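Local coordinates for protein MgGH51 (PDB 6ZQ1) that probably hydrolyses terminal alpha-L-arabinofuranosyl groups from arabinose-containing glycans, as a retaining glycoside hydrolase of family GH51, at residues Phe224-Gly229 and Thr424-Glu429; Phe22-His27 and Trp261-Thr266; Val401-Thr406 and Asn438-Thr443. All coordinates share one frame; numbering follows the deposited sequence.

Interaction 1: residues Phe224-Gly229 and Thr424-Glu429. With EDG (1,4-dideoxy-1,4-imino-L-arabinitol), chain F.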
loop_
_atom_site.group_PDB
_atom_site.type_symbol
_atom_site.label_atom_id
_atom_site.label_comp_id
_atom_site.label_asym_id
_atom_site.label_seq_id
_atom_site.Cartn_x
_atom_site.Cartn_y
_atom_site.Cartn_z
ATOM N N PHE A 224 7.667 -1.507 -9.429
ATOM C CA PHE A 224 6.225 -1.447 -9.760
ATOM C C PHE A 224 5.407 -1.322 -8.477
ATOM O O PHE A 224 5.836 -1.712 -7.347
ATOM C CB PHE A 224 5.777 -2.618 -10.650
ATOM C CG PHE A 224 5.713 -3.945 -9.929
ATOM C CD1 PHE A 224 4.622 -4.245 -9.131
ATOM C CD2 PHE A 224 6.755 -4.850 -10.011
ATOM C CE1 PHE A 224 4.580 -5.442 -8.420
ATOM C CE2 PHE A 224 6.707 -6.051 -9.298
ATOM C CZ PHE A 224 5.613 -6.334 -8.509
ATOM N N PHE A 225 4.179 -0.860 -8.694
ATOM C CA PHE A 225 3.132 -0.789 -7.659
ATOM C C PHE A 225 1.800 -1.310 -8.211
ATOM O O PHE A 225 1.199 -0.678 -9.107
ATOM C CB PHE A 225 3.023 0.670 -7.235
ATOM C CG PHE A 225 2.302 0.954 -5.950
ATOM C CD1 PHE A 225 0.935 1.132 -5.931
ATOM C CD2 PHE A 225 3.022 1.192 -4.784
ATOM C CE1 PHE A 225 0.296 1.515 -4.757
ATOM C CE2 PHE A 225 2.378 1.561 -3.609
ATOM C CZ PHE A 225 1.012 1.736 -3.605
ATOM N N ARG A 226 1.379 -2.477 -7.744
ATOM C CA ARG A 226 0.078 -3.107 -8.108
ATOM C C ARG A 226 -1.029 -2.503 -7.231
ATOM O O ARG A 226 -0.838 -2.414 -6.010
ATOM C CB ARG A 226 0.142 -4.628 -7.915
ATOM C CG ARG A 226 -1.128 -5.361 -8.324
ATOM C CD ARG A 226 -1.169 -6.744 -7.670
ATOM N NE ARG A 226 -2.423 -7.397 -7.974
ATOM C CZ ARG A 226 -3.067 -8.267 -7.182
ATOM N NH1 ARG A 226 -2.557 -8.643 -6.015
ATOM N NH2 ARG A 226 -4.236 -8.736 -7.584
ATOM N N PHE A 227 -2.088 -1.965 -7.846
ATOM C CA PHE A 227 -3.175 -1.246 -7.141
ATOM C C PHE A 227 -4.404 -1.174 -8.051
ATOM O O PHE A 227 -4.289 -1.429 -9.251
ATOM C CB PHE A 227 -2.687 0.148 -6.769
ATOM C CG PHE A 227 -2.831 1.102 -7.920
ATOM C CD1 PHE A 227 -2.035 0.949 -9.040
ATOM C CD2 PHE A 227 -3.753 2.126 -7.876
ATOM C CE1 PHE A 227 -2.184 1.813 -10.115
ATOM C CE2 PHE A 227 -3.870 3.012 -8.932
ATOM C CZ PHE A 227 -3.098 2.838 -10.053
ATOM N N PRO A 228 -5.607 -0.821 -7.538
ATOM C CA PRO A 228 -5.859 -0.624 -6.112
ATOM C C PRO A 228 -6.351 -1.835 -5.306
ATOM O O PRO A 228 -6.775 -1.634 -4.195
ATOM C CB PRO A 228 -6.936 0.441 -6.162
ATOM C CG PRO A 228 -7.784 0.006 -7.349
ATOM C CD PRO A 228 -6.758 -0.408 -8.368
ATOM N N GLY A 229 -6.158 -3.033 -5.829
ATOM C CA GLY A 229 -6.372 -4.301 -5.083
ATOM C C GLY A 229 -6.280 -5.454 -6.053
ATOM O O GLY A 229 -6.205 -5.218 -7.258
ATOM N N THR A 424 3.965 -14.692 -19.690
ATOM C CA THR A 424 4.731 -14.263 -18.498
ATOM C C THR A 424 3.863 -14.363 -17.249
ATOM O O THR A 424 2.624 -14.388 -17.355
ATOM C CB THR A 424 5.387 -12.907 -18.727
ATOM O OG1 THR A 424 4.356 -11.942 -18.931
ATOM C CG2 THR A 424 6.355 -12.988 -19.887
ATOM N N TYR A 425 4.522 -14.487 -16.101
ATOM C CA TYR A 425 3.891 -14.742 -14.792
ATOM C C TYR A 425 4.243 -13.613 -13.821
ATOM O O TYR A 425 5.417 -13.191 -13.726
ATOM C CB TYR A 425 4.286 -16.137 -14.311
ATOM C CG TYR A 425 3.740 -17.189 -15.225
ATOM C CD1 TYR A 425 2.453 -17.687 -15.036
ATOM C CD2 TYR A 425 4.442 -17.592 -16.359
ATOM C CE1 TYR A 425 1.915 -18.608 -15.916
ATOM C CE2 TYR A 425 3.911 -18.520 -17.243
ATOM C CZ TYR A 425 2.648 -19.028 -17.002
ATOM O OH TYR A 425 2.092 -19.903 -17.866
ATOM N N PHE A 426 3.219 -13.127 -13.140
ATOM C CA PHE A 426 3.290 -12.081 -12.087
ATOM C C PHE A 426 2.982 -12.759 -10.774
ATOM O O PHE A 426 1.848 -13.252 -10.637
ATOM C CB PHE A 426 2.288 -10.952 -12.370
ATOM C CG PHE A 426 2.096 -9.870 -11.334
ATOM C CD1 PHE A 426 3.111 -9.489 -10.485
ATOM C CD2 PHE A 426 0.888 -9.166 -11.261
ATOM C CE1 PHE A 426 2.929 -8.478 -9.551
ATOM C CE2 PHE A 426 0.714 -8.135 -10.352
ATOM C CZ PHE A 426 1.739 -7.778 -9.504
ATOM N N GLU A 427 3.939 -12.815 -9.853
ATOM C CA GLU A 427 3.661 -13.408 -8.520
ATOM C C GLU A 427 3.087 -12.273 -7.651
ATOM O O GLU A 427 3.816 -11.715 -6.826
ATOM C CB GLU A 427 4.880 -14.095 -7.925
ATOM C CG GLU A 427 4.473 -15.008 -6.765
ATOM C CD GLU A 427 4.163 -16.440 -7.149
ATOM O OE1 GLU A 427 4.363 -16.775 -8.325
ATOM O OE2 GLU A 427 3.692 -17.218 -6.262
ATOM N N GLY A 428 1.806 -11.937 -7.862
ATOM C CA GLY A 428 1.221 -10.642 -7.453
ATOM C C GLY A 428 0.972 -10.534 -5.954
ATOM O O GLY A 428 0.830 -9.405 -5.475
ATOM N N GLU A 429 0.883 -11.670 -5.233
ATOM C CA GLU A 429 0.762 -11.745 -3.782
ATOM C C GLU A 429 1.442 -13.047 -3.348
ATOM O O GLU A 429 1.075 -14.084 -3.899
ATOM C CB GLU A 429 -0.690 -11.867 -3.295
ATOM C CG GLU A 429 -1.585 -10.700 -3.719
ATOM C CD GLU A 429 -3.046 -10.872 -3.325
ATOM O OE1 GLU A 429 -3.359 -11.705 -2.388
ATOM O OE2 GLU A 429 -3.880 -10.184 -3.929
HETATM O "O2'" EDG F . -6.539 -10.598 -3.292
HETATM C "C2'" EDG F . -6.788 -10.812 -1.926
HETATM C "C1'" EDG F . -6.247 -12.166 -1.464
HETATM N "N4'" EDG F . -5.387 -11.824 -0.333
HETATM C "C3'" EDG F . -6.135 -9.746 -1.025
HETATM O "O3'" EDG F . -7.068 -8.690 -0.765
HETATM C "C4'" EDG F . -5.790 -10.527 0.250
HETATM C "C5'" EDG F . -4.753 -9.854 1.144
HETATM O "O5'" EDG F . -3.514 -9.640 0.485
#
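Across the interior of the (beta/alpha)8 barrel, Phe-224 and Arg-226 on strand 224-227 meet Phe-426 and Glu-429 from segment 424-429. The two strands are not neighbours in the barrel sheet, and their axes come no closer than 10.1 Å. Phe-426 turns its ring edge to the face of Phe-224 in an offset T-shaped pair, with planes at 85°; Phe-426 CE1 lies 3.6 Å from Phe-224 CZ. Toward the active site, Arg-226 CD rests 3.6 Å from Phe-426 CE2. The arginine chain runs extended from CG to NE, which carries the guanidinium past the phenylalanine to the iminosugar pocket. There Arg-226 NH1 gives a nearly straight salt-bridge bond (2.9 Å, 163°) to Glu-429 OE2. The acceptor lies in the guanidinium plane and uses its anti lone pair. Arg-226 NE is paired with Glu-347. Glu-429 OE2 also accepts O2' of the iminosugar at 2.8 Å, while Glu-429 OE1 is bonded to Tyr-402 OH. A methionine in place of Arg-226 would probably leave Glu-429 OE2 without its charged mate and its carboxylate freer to turn. Phe-426 thus flanks the arginine chain, and Arg-226 and Tyr-402 each hold one oxygen of Glu-429, probably fixing how it faces the ligand.

Interaction 2: residues Phe22-His27 and Trp261-Thr266. With EDG (1,4-dideoxy-1,4-imino-L-arabinitol), chain F.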
loop_
_atom_site.group_PDB
_atom_site.type_symbol
_atom_site.label_atom_id
_atom_site.label_comp_id
_atom_site.label_asym_id
_atom_site.label_seq_id
_atom_site.Cartn_x
_atom_site.Cartn_y
_atom_site.Cartn_z
ATOM N N PHE A 22 -0.409 -3.155 -3.321
ATOM C CA PHE A 22 -1.177 -2.266 -2.452
ATOM C C PHE A 22 -2.686 -2.404 -2.651
ATOM O O PHE A 22 -3.220 -2.482 -3.759
ATOM C CB PHE A 22 -0.778 -0.817 -2.672
ATOM C CG PHE A 22 -1.366 0.073 -1.629
ATOM C CD1 PHE A 22 -0.725 0.286 -0.418
ATOM C CD2 PHE A 22 -2.550 0.753 -1.872
ATOM C CE1 PHE A 22 -1.254 1.149 0.532
ATOM C CE2 PHE A 22 -3.088 1.574 -0.895
ATOM C CZ PHE A 22 -2.444 1.774 0.296
ATOM N N GLU A 23 -3.363 -2.434 -1.518
ATOM C CA GLU A 23 -4.800 -2.123 -1.362
ATOM C C GLU A 23 -4.943 -1.458 -0.005
ATOM O O GLU A 23 -4.018 -1.566 0.821
ATOM C CB GLU A 23 -5.655 -3.374 -1.502
ATOM C CG GLU A 23 -5.527 -4.271 -0.315
ATOM C CD GLU A 23 -6.333 -5.551 -0.402
ATOM O OE1 GLU A 23 -7.570 -5.489 -0.648
ATOM O OE2 GLU A 23 -5.729 -6.599 -0.131
ATOM N N ASP A 24 -6.047 -0.754 0.218
ATOM C CA ASP A 24 -6.397 -0.216 1.556
ATOM C C ASP A 24 -6.901 -1.396 2.400
ATOM O O ASP A 24 -8.086 -1.754 2.258
ATOM C CB ASP A 24 -7.443 0.890 1.465
ATOM C CG ASP A 24 -7.336 1.812 2.675
ATOM O OD1 ASP A 24 -6.940 1.296 3.739
ATOM O OD2 ASP A 24 -7.543 3.055 2.543
ATOM N N ILE A 25 -5.992 -1.975 3.175
ATOM C CA ILE A 25 -6.207 -3.112 4.125
ATOM C C ILE A 25 -5.420 -2.775 5.392
ATOM O O ILE A 25 -4.352 -2.131 5.260
ATOM C CB ILE A 25 -5.769 -4.454 3.521
ATOM C CG1 ILE A 25 -6.076 -5.636 4.458
ATOM C CG2 ILE A 25 -4.312 -4.425 3.104
ATOM C CD1 ILE A 25 -5.799 -6.996 3.830
ATOM N N ASN A 26 -5.909 -3.143 6.586
ATOM C CA ASN A 26 -5.241 -2.837 7.872
ATOM C C ASN A 26 -4.997 -1.310 7.967
ATOM O O ASN A 26 -3.953 -0.906 8.493
ATOM C CB ASN A 26 -3.862 -3.510 7.977
ATOM C CG ASN A 26 -3.831 -4.991 7.655
ATOM O OD1 ASN A 26 -4.705 -5.724 8.121
ATOM N ND2 ASN A 26 -2.820 -5.417 6.917
ATOM N N HIS A 27 -5.876 -0.461 7.417
ATOM C CA HIS A 27 -5.681 1.018 7.351
ATOM C C HIS A 27 -4.313 1.369 6.756
ATOM O O HIS A 27 -3.596 2.254 7.318
ATOM C CB HIS A 27 -5.912 1.670 8.734
ATOM C CG HIS A 27 -7.369 1.820 9.026
ATOM N ND1 HIS A 27 -8.099 2.895 8.564
ATOM C CD2 HIS A 27 -8.259 0.984 9.588
ATOM C CE1 HIS A 27 -9.360 2.740 8.924
ATOM N NE2 HIS A 27 -9.476 1.588 9.553
ATOM N N TRP A 261 -12.712 -4.354 3.889
ATOM C CA TRP A 261 -11.975 -4.797 5.100
ATOM C C TRP A 261 -12.565 -4.183 6.369
ATOM O O TRP A 261 -11.855 -4.106 7.383
ATOM C CB TRP A 261 -10.467 -4.550 4.921
ATOM C CG TRP A 261 -9.874 -5.348 3.806
ATOM C CD1 TRP A 261 -9.436 -4.906 2.586
ATOM C CD2 TRP A 261 -9.613 -6.755 3.823
ATOM N NE1 TRP A 261 -8.949 -5.947 1.842
ATOM C CE2 TRP A 261 -9.022 -7.088 2.588
ATOM C CE3 TRP A 261 -9.795 -7.751 4.781
ATOM C CZ2 TRP A 261 -8.651 -8.382 2.258
ATOM C CZ3 TRP A 261 -9.414 -9.031 4.464
ATOM C CH2 TRP A 261 -8.865 -9.351 3.219
ATOM N N GLY A 262 -13.855 -3.846 6.343
ATOM C CA GLY A 262 -14.640 -3.509 7.535
ATOM C C GLY A 262 -14.754 -2.014 7.753
ATOM O O GLY A 262 -15.362 -1.662 8.746
ATOM N N TYR A 263 -14.186 -1.156 6.885
ATOM C CA TYR A 263 -14.199 0.304 7.147
ATOM C C TYR A 263 -14.433 1.089 5.868
ATOM O O TYR A 263 -14.138 0.636 4.756
ATOM C CB TYR A 263 -12.908 0.745 7.854
ATOM C CG TYR A 263 -11.607 0.436 7.148
ATOM C CD1 TYR A 263 -11.044 1.300 6.219
ATOM C CD2 TYR A 263 -10.910 -0.737 7.412
ATOM C CE1 TYR A 263 -9.822 1.020 5.599
ATOM C CE2 TYR A 263 -9.721 -1.040 6.761
ATOM C CZ TYR A 263 -9.134 -0.153 5.881
ATOM O OH TYR A 263 -7.925 -0.493 5.317
ATOM N N VAL A 264 -14.945 2.295 6.082
ATOM C CA VAL A 264 -15.151 3.314 5.015
ATOM C C VAL A 264 -13.793 3.784 4.489
ATOM O O VAL A 264 -12.912 4.067 5.294
ATOM C CB VAL A 264 -16.008 4.471 5.532
ATOM C CG1 VAL A 264 -16.114 5.611 4.495
ATOM C CG2 VAL A 264 -17.397 3.951 5.952
ATOM N N ASN A 265 -13.666 3.908 3.160
ATOM C CA ASN A 265 -12.503 4.556 2.515
ATOM C C ASN A 265 -12.963 5.964 2.153
ATOM O O ASN A 265 -14.054 6.087 1.637
ATOM C CB ASN A 265 -12.024 3.862 1.249
ATOM C CG ASN A 265 -11.364 2.514 1.442
ATOM O OD1 ASN A 265 -10.694 2.079 0.520
ATOM N ND2 ASN A 265 -11.561 1.861 2.582
ATOM N N THR A 266 -12.173 6.959 2.477
ATOM C CA THR A 266 -12.431 8.378 2.062
ATOM C C THR A 266 -12.252 8.542 0.545
ATOM O O THR A 266 -12.835 9.503 -0.030
ATOM C CB THR A 266 -11.510 9.370 2.778
ATOM O OG1 THR A 266 -10.130 9.209 2.408
ATOM C CG2 THR A 266 -11.636 9.302 4.292
HETATM O "O2'" EDG F . -6.539 -10.598 -3.292
HETATM C "C2'" EDG F . -6.788 -10.812 -1.926
HETATM C "C1'" EDG F . -6.247 -12.166 -1.464
HETATM N "N4'" EDG F . -5.387 -11.824 -0.333
HETATM C "C3'" EDG F . -6.135 -9.746 -1.025
HETATM O "O3'" EDG F . -7.068 -8.690 -0.765
HETATM C "C4'" EDG F . -5.790 -10.527 0.250
HETATM C "C5'" EDG F . -4.753 -9.854 1.144
HETATM O "O5'" EDG F . -3.514 -9.640 0.485
HETATM O O HOH W 1 -10.435 -0.883 2.708
HETATM O O HOH W 2 -8.327 3.861 0.212
#
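Trp-261 meets Glu-23 and Ile-25 with its indole. At the edge, Trp-261 NE1 donates to Glu-23 OE1 (2.9 Å, 165°). The oxygen lies in the indole plane, but is met from above its carboxylate plane. Over one face, Ile-25 CD1 makes a CH-pi contact, 3.6 Å from the centroid of the Trp-261 six-membered ring. Ile-25 CG1 stands anti to the backbone N (chi1 -176°), which lays CD1 on the benzene part. Tyr-263 stacks face to face on His-27, ring centroids 3.7 Å apart and planes at 20°. Tyr-263 OH donates to Asp-24 OD1 at 2.6 Å and accepts from His-27 N at 2.9 Å, so one hydroxyl ties two points of the 22-27 loop. His-27 ND1 is bonded to Asp-30 O. Asn-265 reaches Asp-24 through two waters, one from Asn-265 ND2 to Asp-24 O, the other from Asn-265 OD1, which also bonds Asn-232, to Asp-24 OD2. Glu-23 OE2 accepts O3' of the iminosugar at 2.6 Å. Trp-261 and Asn-232 N, both on Glu-23 OE1, probably help to position it; the indole edge also nears O3'. The loop follows the first barrel strand, at the C-terminal end where (beta/alpha)8 enzymes carry their active sites.

Interaction 3: residues Val401-Thr406 and Asn438-Thr443. With EDG (1,4-dideoxy-1,4-imino-L-arabinitol), chain F.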
loop_
_atom_site.group_PDB
_atom_site.type_symbol
_atom_site.label_atom_id
_atom_site.label_comp_id
_atom_site.label_asym_id
_atom_site.label_seq_id
_atom_site.Cartn_x
_atom_site.Cartn_y
_atom_site.Cartn_z
ATOM N N VAL A 401 0.114 -16.881 -3.701
ATOM C CA VAL A 401 0.308 -18.047 -2.761
ATOM C C VAL A 401 0.586 -17.564 -1.330
ATOM O O VAL A 401 1.476 -16.735 -1.128
ATOM C CB VAL A 401 1.333 -19.063 -3.257
ATOM C CG1 VAL A 401 2.737 -18.491 -3.334
ATOM C CG2 VAL A 401 1.304 -20.367 -2.411
ATOM N N TYR A 402 -0.148 -18.130 -0.374
ATOM C CA TYR A 402 0.026 -17.966 1.077
ATOM C C TYR A 402 0.292 -19.361 1.629
ATOM O O TYR A 402 -0.572 -20.198 1.417
ATOM C CB TYR A 402 -1.189 -17.286 1.688
ATOM C CG TYR A 402 -1.380 -15.872 1.172
ATOM C CD1 TYR A 402 -0.653 -14.822 1.691
ATOM C CD2 TYR A 402 -2.284 -15.599 0.161
ATOM C CE1 TYR A 402 -0.825 -13.511 1.239
ATOM C CE2 TYR A 402 -2.463 -14.292 -0.302
ATOM C CZ TYR A 402 -1.735 -13.252 0.250
ATOM O OH TYR A 402 -1.915 -11.974 -0.183
ATOM N N GLN A 403 1.453 -19.566 2.236
ATOM C CA GLN A 403 1.890 -20.924 2.652
ATOM C C GLN A 403 2.907 -20.859 3.789
ATOM O O GLN A 403 3.166 -19.768 4.344
ATOM C CB GLN A 403 2.439 -21.640 1.418
ATOM C CG GLN A 403 1.468 -22.631 0.793
ATOM C CD GLN A 403 1.322 -23.887 1.621
ATOM O OE1 GLN A 403 2.038 -24.107 2.609
ATOM N NE2 GLN A 403 0.345 -24.696 1.256
ATOM N N THR A 404 3.393 -22.026 4.229
ATOM C CA THR A 404 4.360 -22.119 5.334
ATOM C C THR A 404 5.731 -21.683 4.824
ATOM O O THR A 404 6.018 -21.778 3.630
ATOM C CB THR A 404 4.428 -23.543 5.934
ATOM O OG1 THR A 404 4.991 -24.400 4.948
ATOM C CG2 THR A 404 3.089 -24.090 6.352
ATOM N N PRO A 405 6.624 -21.188 5.712
ATOM C CA PRO A 405 8.010 -20.892 5.334
ATOM C C PRO A 405 8.671 -22.092 4.630
ATOM O O PRO A 405 9.321 -21.916 3.611
ATOM C CB PRO A 405 8.675 -20.587 6.693
ATOM C CG PRO A 405 7.562 -20.043 7.556
ATOM C CD PRO A 405 6.344 -20.836 7.119
ATOM N N THR A 406 8.433 -23.296 5.156
ATOM C CA THR A 406 8.933 -24.575 4.584
ATOM C C THR A 406 8.423 -24.787 3.151
ATOM O O THR A 406 9.241 -25.165 2.297
ATOM C CB THR A 406 8.590 -25.754 5.490
ATOM O OG1 THR A 406 9.298 -25.491 6.695
ATOM C CG2 THR A 406 8.970 -27.078 4.875
ATOM N N ASN A 438 -1.784 -27.206 8.307
ATOM C CA ASN A 438 -3.200 -27.633 8.473
ATOM C C ASN A 438 -4.157 -26.455 8.677
ATOM O O ASN A 438 -5.369 -26.684 8.545
ATOM C CB ASN A 438 -3.369 -28.569 9.674
ATOM C CG ASN A 438 -2.572 -29.839 9.496
ATOM O OD1 ASN A 438 -2.433 -30.334 8.378
ATOM N ND2 ASN A 438 -2.056 -30.379 10.587
ATOM N N ASP A 439 -3.666 -25.253 9.000
ATOM C CA ASP A 439 -4.534 -24.088 9.352
ATOM C C ASP A 439 -3.781 -22.805 8.985
ATOM O O ASP A 439 -3.225 -22.161 9.863
ATOM C CB ASP A 439 -4.907 -24.130 10.839
ATOM C CG ASP A 439 -6.020 -23.172 11.245
ATOM O OD1 ASP A 439 -6.641 -22.528 10.352
ATOM O OD2 ASP A 439 -6.292 -23.099 12.450
ATOM N N LEU A 440 -3.625 -22.554 7.700
ATOM C CA LEU A 440 -2.781 -21.440 7.209
ATOM C C LEU A 440 -3.405 -20.123 7.663
ATOM O O LEU A 440 -2.645 -19.232 7.965
ATOM C CB LEU A 440 -2.668 -21.500 5.682
ATOM C CG LEU A 440 -1.823 -22.649 5.139
ATOM C CD1 LEU A 440 -1.959 -22.794 3.630
ATOM C CD2 LEU A 440 -0.354 -22.497 5.529
ATOM N N PHE A 441 -4.739 -20.021 7.709
ATOM C CA PHE A 441 -5.427 -18.708 7.842
ATOM C C PHE A 441 -6.009 -18.570 9.252
ATOM O O PHE A 441 -6.835 -17.665 9.479
ATOM C CB PHE A 441 -6.455 -18.540 6.717
ATOM C CG PHE A 441 -5.863 -18.685 5.332
ATOM C CD1 PHE A 441 -5.196 -17.628 4.723
ATOM C CD2 PHE A 441 -5.960 -19.888 4.640
ATOM C CE1 PHE A 441 -4.647 -17.784 3.457
ATOM C CE2 PHE A 441 -5.444 -20.029 3.360
ATOM C CZ PHE A 441 -4.759 -18.984 2.781
ATOM N N GLY A 442 -5.566 -19.401 10.195
ATOM C CA GLY A 442 -6.153 -19.422 11.551
ATOM C C GLY A 442 -5.512 -18.420 12.503
ATOM O O GLY A 442 -4.973 -17.379 12.045
ATOM N N THR A 443 -5.581 -18.710 13.805
ATOM C CA THR A 443 -5.150 -17.771 14.879
ATOM C C THR A 443 -3.628 -17.855 15.057
ATOM O O THR A 443 -3.008 -18.884 14.694
ATOM C CB THR A 443 -5.840 -18.068 16.228
ATOM O OG1 THR A 443 -5.392 -19.337 16.709
ATOM C CG2 THR A 443 -7.352 -18.081 16.137
HETATM O "O2'" EDG F . -6.539 -10.598 -3.292
HETATM C "C2'" EDG F . -6.788 -10.812 -1.926
HETATM C "C1'" EDG F . -6.247 -12.166 -1.464
HETATM N "N4'" EDG F . -5.387 -11.824 -0.333
HETATM C "C3'" EDG F . -6.135 -9.746 -1.025
HETATM O "O3'" EDG F . -7.068 -8.690 -0.765
HETATM C "C4'" EDG F . -5.790 -10.527 0.250
HETATM C "C5'" EDG F . -4.753 -9.854 1.144
HETATM O "O5'" EDG F . -3.514 -9.640 0.485
#
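This is a small surface contact made by apolar side chains of a loop. Leu-440 and Phe-441, between strand 424-432 and helix 454-469, pack on Tyr-402, Gln-403 and Thr-404 where barrel strand 396-403 gives way to helix 405-410. Leu-440 points into the strand end and divides its two methyls. Leu-440 CD1 sits 3.7 Å from Tyr-402 O and 3.8 Å from Gln-403 NE2. Leu-440 CD2 meets Thr-404 CG2 at 3.9 Å, the two side chains crossing at about a right angle. Phe-441 brings its CE1 corner within 3.9 Å of Tyr-402 CB. The tyrosine ring leads away from the loop: CG is anti to the carbonyl carbon (chi1 -64°). Its OH, with Glu-429 as other partner, accepts O5' of the iminosugar at 2.9 Å. The Gln-403 chain bends at chi2 (-73°), which folds its amide back so that Gln-403 OE1 accepts Thr-404 N at 3.0 Å. Thr-404 is the N-cap of the helix, its hydroxyl bonded to Trp-407 N. No hydrogen bond crosses between the segments. Van der Waals packing therefore holds the loop here, while Tyr-402 OH, Gln-403 OE1 and Thr-404 OG1 are engaged elsewhere.

Interactions 1 and 2 are buried, while interaction 3 lies at the surface. All three reach the same iminosugar, and each hydrogen-bonds it through one side chain: Glu-429, Glu-23 and Tyr-402. Interaction 1 joins two barrel strands through the interior, by ring packing and a salt bridge. Interaction 2 joins the 22-27 loop to a segment that includes a short strand, with neutral-donor hydrogen bonds, stacking and waters. Interaction 3 has van der Waals packing and no hydrogen bond between its segments. Interactions 1 and 3 share the barrel sheet, since strands 396-403 and 424-432 are neighbours. Interaction 2 continues from interaction 1 through Phe-22 and Arg-226, whose backbones probably hydrogen-bond. Interactions 2 and 3 do not touch; their nearest atoms are about 7 Å apart.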